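PDB 4ZY9: Glucanase/chitosanase from Paenibacillus fukuinensis, which probably hydrolyses glycosidic bonds of chitosan and beta-glucans, and is represented here by one of its chitosan-binding CBM32 modules. Local coordinates for residues I77-D82 against T108-K113. The protein carries 1 engineered substitution. Sequence-based numbering, arbitrary orientation. Where two conformers were deposited one is given.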
loop_
_atom_site.group_PDB
_atom_site.type_symbol
_atom_site.label_atom_id
_atom_site.label_comp_id
_atom_site.label_asym_id
_atom_site.label_seq_id
_atom_site.Cartn_x
_atom_site.Cartn_y
_atom_site.Cartn_z
ATOM N N ILE A 77 6.427 3.760 -3.057
ATOM C CA ILE A 77 5.699 2.666 -3.718
ATOM C C ILE A 77 6.709 1.766 -4.340
ATOM O O ILE A 77 7.594 2.258 -5.078
ATOM C CB ILE A 77 4.648 3.168 -4.750
ATOM C CG1 ILE A 77 3.696 4.098 -4.134
ATOM C CG2 ILE A 77 3.985 1.969 -5.412
ATOM C CD1 ILE A 77 2.825 3.461 -3.077
ATOM N N GLN A 78 6.624 0.478 -4.081
ATOM C CA GLN A 78 7.612 -0.491 -4.576
ATOM C C GLN A 78 6.952 -1.662 -5.194
ATOM O O GLN A 78 5.798 -2.011 -4.835
ATOM C CB GLN A 78 8.508 -0.952 -3.449
ATOM C CG GLN A 78 9.091 0.183 -2.625
ATOM C CD GLN A 78 9.927 -0.295 -1.481
ATOM O OE1 GLN A 78 9.772 -1.446 -1.073
ATOM N NE2 GLN A 78 10.621 0.617 -0.769
ATOM N N VAL A 79 7.600 -2.330 -6.142
ATOM C CA VAL A 79 7.053 -3.494 -6.803
ATOM C C VAL A 79 8.087 -4.618 -6.729
ATOM O O VAL A 79 9.297 -4.375 -6.797
ATOM C CB VAL A 79 6.661 -3.175 -8.255
ATOM C CG1 VAL A 79 5.436 -2.212 -8.282
ATOM C CG2 VAL A 79 7.789 -2.652 -9.123
ATOM N N SER A 80 7.545 -5.815 -6.792
ATOM C CA SER A 80 8.392 -7.043 -6.869
ATOM C C SER A 80 7.722 -8.046 -7.811
ATOM O O SER A 80 6.509 -8.238 -7.777
ATOM C CB SER A 80 8.560 -7.657 -5.481
ATOM O OG SER A 80 9.120 -9.000 -5.594
ATOM N N ASN A 81 8.572 -8.685 -8.678
ATOM C CA ASN A 81 8.128 -9.780 -9.479
ATOM C C ASN A 81 8.778 -11.092 -9.012
ATOM O O ASN A 81 8.811 -12.067 -9.800
ATOM C CB ASN A 81 8.415 -9.485 -10.963
ATOM C CG ASN A 81 7.597 -10.370 -11.822
ATOM O OD1 ASN A 81 6.493 -10.766 -11.530
ATOM N ND2 ASN A 81 8.142 -10.660 -13.022
ATOM N N ASP A 82 9.141 -11.202 -7.748
ATOM C CA ASP A 82 9.496 -12.518 -7.178
ATOM C C ASP A 82 8.229 -13.360 -7.164
ATOM O O ASP A 82 7.118 -12.913 -7.086
ATOM C CB ASP A 82 9.899 -12.321 -5.751
ATOM C CG ASP A 82 11.203 -11.563 -5.539
ATOM O OD1 ASP A 82 12.188 -11.742 -6.269
ATOM O OD2 ASP A 82 11.311 -10.735 -4.625
ATOM N N THR A 108 5.970 4.438 -15.026
ATOM C CA THR A 108 6.186 3.640 -16.212
ATOM C C THR A 108 5.880 2.192 -15.936
ATOM O O THR A 108 6.243 1.655 -14.813
ATOM C CB THR A 108 7.608 3.766 -16.754
ATOM O OG1 THR A 108 8.547 3.565 -15.776
ATOM C CG2 THR A 108 7.748 5.203 -17.410
ATOM N N ALA A 109 5.292 1.496 -16.831
ATOM C CA ALA A 109 4.745 0.197 -16.513
ATOM C C ALA A 109 5.801 -0.840 -16.117
ATOM O O ALA A 109 6.975 -0.893 -16.623
ATOM C CB ALA A 109 4.062 -0.390 -17.714
ATOM N N ARG A 110 5.449 -1.652 -15.159
ATOM C CA ARG A 110 6.296 -2.761 -14.631
ATOM C C ARG A 110 5.485 -3.994 -14.580
ATOM O O ARG A 110 4.235 -3.965 -14.604
ATOM C CB ARG A 110 6.832 -2.318 -13.276
ATOM C CG ARG A 110 8.147 -1.572 -13.522
ATOM C CD ARG A 110 8.774 -1.170 -12.297
ATOM N NE ARG A 110 9.645 -0.034 -12.538
ATOM C CZ ARG A 110 10.931 -0.103 -12.733
ATOM N NH1 ARG A 110 11.544 -1.254 -12.610
ATOM N NH2 ARG A 110 11.616 1.008 -12.991
ATOM N N THR A 111 6.135 -5.154 -14.514
ATOM C CA THR A 111 5.451 -6.407 -14.226
ATOM C C THR A 111 5.712 -6.709 -12.736
ATOM O O THR A 111 6.849 -6.666 -12.265
ATOM C CB THR A 111 5.969 -7.607 -15.023
ATOM O OG1 THR A 111 5.822 -7.226 -16.410
ATOM C CG2 THR A 111 5.280 -8.838 -14.620
ATOM N N ALA A 112 4.627 -6.921 -12.011
ATOM C CA ALA A 112 4.732 -7.189 -10.550
ATOM C C ALA A 112 3.713 -8.193 -10.125
ATOM O O ALA A 112 2.606 -8.238 -10.633
ATOM C CB ALA A 112 4.492 -5.874 -9.782
ATOM N N LYS A 113 4.131 -9.018 -9.186
ATOM C CA LYS A 113 3.225 -9.856 -8.418
ATOM C C LYS A 113 2.872 -9.168 -7.114
ATOM O O LYS A 113 1.761 -9.412 -6.562
ATOM C CB LYS A 113 3.829 -11.229 -8.174
ATOM C CG LYS A 113 2.905 -12.170 -7.432
ATOM C CD LYS A 113 3.471 -13.560 -7.302
ATOM C CE LYS A 113 2.575 -14.427 -6.472
ATOM N NZ LYS A 113 3.126 -15.792 -6.271
#
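Strand 109-112, paired with strand 57-67 of one sheet of the CBM32 beta-sandwich, meets the end of strand 75-80 of the other sheet where the chain turns at Lys113 from 109-112 into strand 114-122. The two strand segments run at 54° to each other, and one backbone bond joins them: Lys113 N donates a hydrogen bond to Ser80 O (2.9 Å, N-H...O 140°), approaching in the carbonyl plane.

Val79 fills the angle between the strands. Its CB sits against the methyl of Ala112 (CB to CB 3.8 Å), and CG1, anti to the carbonyl carbon, reaches that same methyl at 4.1 Å. CG2, in the crowded position between backbone N and carbonyl carbon, touches Arg110 CD at 3.6 Å, the arginine chain, extended as far as NE, crossing the valine at about a right angle.

Asn81 lays CB against Thr111 O (3.5 Å); the side chains cross obliquely, with Asn81 OD1 and ND2 both 3.8 Å from Thr111 CG2, while OD1 is hydrogen-bonded to Ser57 OG. Lys113 runs its extended chain past Asp82 O, with CD 3.7 Å away, and NZ bonds Ser83 O.

The chemistry is thus mixed: a small apolar patch toward Arg110, and methylenes on carbonyl oxygens beside the backbone bond at the turn.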